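Local coordinates for protein reducing-end xylose-releasing exo-oligoxylanase Rex8A (Paenibacillus barcinonensis, PDB 6SUD) that hydrolyses xylooligosaccharides as a family 8 glycoside hydrolase, releasing xylose from their reducing ends during xylan breakdown, at residues P200-L205 with W277-K282. The protein carries 1 engineered substitution. Numbering follows the deposited sequence.
Sequences PHFYEL and WEWFRK
Two helices of the (alpha/alpha)6 barrel of family 8 glycoside hydrolases meet here, the first turns of helix 200-209 against the C-terminal end of helix 268-280. Phe280, the last residue of its helix, carries much of the contact. With CG anti to the carbonyl carbon (chi1 -68°), its ring reaches the backbone of the other helix. Glu204 lays its aliphatic part over one face of this ring, with CG 3.8 Å from the ring centroid in a CH-pi contact. The bend at chi2 then carries the carboxylate past the ring. There Glu204 OE2 meets Lys282 NZ tip to tip at 3.3 Å, a salt bridge whose hydrogen bond is weak. The same OE2 has a stronger partner in Arg226. At the ring edge, Phe280 CE2 lies 3.3 Å from His201 O, which is buried without a hydrogen-bond partner. In place of Phe280, an alanine would remove the ring that Glu204 CB and CG, His201 CB and Leu205 CD2 pack against, and would probably loosen the join between the helices. Trp279, next in sequence, meets three residues through CE3 and CZ3 of its six-membered ring. Chi1 of His201 sets CG in the crowded position between backbone N and carbonyl carbon, and the imidazole edge turns to that ring's face in an offset edge-to-face pair, planes at 73°. His201 CD2 lies 4.1 Å from Trp279 CZ3. Leu205 CD1 touches Trp279 CZ3 at 3.8 Å, and Phe202 CE1 approaches the same atom. Trp279 NE1 is satisfied by Tyr377 O. Beyond Phe280, Arg281 has positive phi, and its NH2 donates to Glu278 O. Helix 127-144 packs on Phe202, Leu205 and Trp279 through Met135 and Phe139, while helix 215-232 brings Arg226 to Phe280 and Lys282.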
loop_
_atom_site.group_PDB
_atom_site.type_symbol
_atom_site.label_atom_id
_atom_site.label_comp_id
_atom_site.label_asym_id
_atom_site.label_seq_id
_atom_site.Cartn_x
_atom_site.Cartn_y
_atom_site.Cartn_z
ATOM N N PRO A 200 5.792 -5.606 6.450
ATOM C CA PRO A 200 6.049 -6.373 7.670
ATOM C C PRO A 200 4.988 -6.142 8.753
ATOM O O PRO A 200 4.664 -7.064 9.468
ATOM C CB PRO A 200 7.451 -5.901 8.098
ATOM C CG PRO A 200 7.658 -4.616 7.319
ATOM C CD PRO A 200 6.983 -4.885 5.999
ATOM N N HIS A 201 4.506 -4.911 8.859
ATOM C CA HIS A 201 3.439 -4.504 9.803
ATOM C C HIS A 201 2.122 -5.231 9.529
ATOM O O HIS A 201 1.413 -5.523 10.521
ATOM C CB HIS A 201 3.270 -2.985 9.805
ATOM C CG HIS A 201 3.168 -2.341 8.470
ATOM N ND1 HIS A 201 4.112 -2.521 7.481
ATOM C CD2 HIS A 201 2.291 -1.433 7.991
ATOM C CE1 HIS A 201 3.783 -1.785 6.433
ATOM N NE2 HIS A 201 2.674 -1.114 6.718
ATOM N N PHE A 202 1.776 -5.549 8.281
ATOM C CA PHE A 202 0.545 -6.350 8.021
ATOM C C PHE A 202 0.828 -7.809 8.399
ATOM O O PHE A 202 -0.082 -8.487 8.881
ATOM C CB PHE A 202 0.088 -6.304 6.560
ATOM C CG PHE A 202 -0.483 -4.991 6.084
ATOM C CD1 PHE A 202 -0.401 -3.851 6.860
ATOM C CD2 PHE A 202 -1.122 -4.897 4.848
ATOM C CE1 PHE A 202 -0.916 -2.653 6.400
ATOM C CE2 PHE A 202 -1.642 -3.694 4.398
ATOM C CZ PHE A 202 -1.530 -2.579 5.171
ATOM N N TYR A 203 2.057 -8.282 8.190
ATOM C CA TYR A 203 2.395 -9.707 8.445
ATOM C C TYR A 203 2.305 -9.950 9.957
ATOM O O TYR A 203 1.848 -11.036 10.347
ATOM C CB TYR A 203 3.721 -10.133 7.810
ATOM C CG TYR A 203 3.912 -9.682 6.382
ATOM C CD1 TYR A 203 2.834 -9.450 5.544
ATOM C CD2 TYR A 203 5.180 -9.466 5.874
ATOM C CE1 TYR A 203 3.012 -8.986 4.252
ATOM C CE2 TYR A 203 5.377 -9.042 4.578
ATOM C CZ TYR A 203 4.288 -8.781 3.764
ATOM O OH TYR A 203 4.465 -8.299 2.501
ATOM N N GLU A 204 2.691 -8.977 10.786
ATOM C CA GLU A 204 2.507 -9.060 12.261
ATOM C C GLU A 204 1.042 -9.343 12.594
ATOM O O GLU A 204 0.792 -10.160 13.500
ATOM C CB GLU A 204 2.878 -7.755 12.952
ATOM C CG GLU A 204 4.355 -7.477 12.934
ATOM C CD GLU A 204 5.197 -8.256 13.925
ATOM O OE1 GLU A 204 4.662 -9.180 14.584
ATOM O OE2 GLU A 204 6.384 -7.909 14.056
ATOM N N LEU A 205 0.119 -8.650 11.925
ATOM C CA LEU A 205 -1.342 -8.799 12.155
ATOM C C LEU A 205 -1.856 -10.096 11.522
ATOM O O LEU A 205 -2.757 -10.723 12.104
ATOM C CB LEU A 205 -2.036 -7.544 11.625
ATOM C CG LEU A 205 -1.617 -6.277 12.364
ATOM C CD1 LEU A 205 -2.359 -5.055 11.852
ATOM C CD2 LEU A 205 -1.823 -6.430 13.860
ATOM N N TRP A 277 7.241 1.337 11.712
ATOM C CA TRP A 277 7.877 2.017 12.868
ATOM C C TRP A 277 6.779 2.541 13.803
ATOM O O TRP A 277 6.840 2.241 15.004
ATOM C CB TRP A 277 8.822 3.130 12.423
ATOM C CG TRP A 277 9.434 3.824 13.596
ATOM C CD1 TRP A 277 9.153 5.066 14.065
ATOM C CD2 TRP A 277 10.412 3.270 14.485
ATOM N NE1 TRP A 277 9.907 5.341 15.164
ATOM C CE2 TRP A 277 10.685 4.257 15.454
ATOM C CE3 TRP A 277 11.072 2.039 14.563
ATOM C CZ2 TRP A 277 11.599 4.048 16.485
ATOM C CZ3 TRP A 277 11.960 1.831 15.598
ATOM C CH2 TRP A 277 12.225 2.824 16.541
ATOM N N GLU A 278 5.794 3.259 13.258
ATOM C CA GLU A 278 4.672 3.836 14.052
ATOM C C GLU A 278 3.939 2.709 14.808
ATOM O O GLU A 278 3.732 2.846 16.026
ATOM C CB GLU A 278 3.744 4.658 13.157
ATOM C CG GLU A 278 2.535 5.225 13.885
ATOM C CD GLU A 278 2.788 6.073 15.120
ATOM O OE1 GLU A 278 3.960 6.431 15.379
ATOM O OE2 GLU A 278 1.792 6.393 15.827
ATOM N N TRP A 279 3.560 1.623 14.129
ATOM C CA TRP A 279 2.735 0.536 14.730
ATOM C C TRP A 279 3.547 -0.315 15.711
ATOM O O TRP A 279 2.974 -0.671 16.774
ATOM C CB TRP A 279 2.111 -0.344 13.642
ATOM C CG TRP A 279 0.958 0.301 12.935
ATOM C CD1 TRP A 279 0.521 1.585 13.067
ATOM C CD2 TRP A 279 0.095 -0.317 11.963
ATOM N NE1 TRP A 279 -0.564 1.803 12.261
ATOM C CE2 TRP A 279 -0.848 0.659 11.570
ATOM C CE3 TRP A 279 0.024 -1.591 11.384
ATOM C CZ2 TRP A 279 -1.838 0.397 10.624
ATOM C CZ3 TRP A 279 -0.963 -1.846 10.456
ATOM C CH2 TRP A 279 -1.889 -0.865 10.095
ATOM N N PHE A 280 4.779 -0.706 15.364
ATOM C CA PHE A 280 5.506 -1.804 16.070
ATOM C C PHE A 280 6.838 -1.339 16.665
ATOM O O PHE A 280 7.289 -2.026 17.599
ATOM C CB PHE A 280 5.664 -3.011 15.145
ATOM C CG PHE A 280 4.344 -3.669 14.855
ATOM C CD1 PHE A 280 3.611 -4.260 15.871
ATOM C CD2 PHE A 280 3.811 -3.685 13.583
ATOM C CE1 PHE A 280 2.380 -4.836 15.621
ATOM C CE2 PHE A 280 2.564 -4.238 13.336
ATOM C CZ PHE A 280 1.857 -4.837 14.350
ATOM N N ARG A 281 7.458 -0.274 16.135
ATOM C CA ARG A 281 8.644 0.397 16.742
ATOM C C ARG A 281 9.753 -0.654 16.951
ATOM O O ARG A 281 10.430 -0.593 17.982
ATOM C CB ARG A 281 8.217 1.082 18.051
ATOM C CG ARG A 281 8.859 2.439 18.325
ATOM C CD ARG A 281 8.409 3.547 17.385
ATOM N NE ARG A 281 6.966 3.755 17.327
ATOM C CZ ARG A 281 6.248 4.501 18.172
ATOM N NH1 ARG A 281 6.826 5.120 19.192
ATOM N NH2 ARG A 281 4.937 4.597 18.003
ATOM N N LYS A 282 9.948 -1.575 16.000
ATOM C CA LYS A 282 10.805 -2.782 16.196
ATOM C C LYS A 282 12.220 -2.611 15.623
ATOM O O LYS A 282 13.153 -3.223 16.206
ATOM C CB LYS A 282 10.151 -4.024 15.592
ATOM C CG LYS A 282 9.105 -4.677 16.479
ATOM C CD LYS A 282 8.574 -5.965 15.890
ATOM C CE LYS A 282 7.897 -6.870 16.899
ATOM N NZ LYS A 282 6.463 -6.522 17.060
#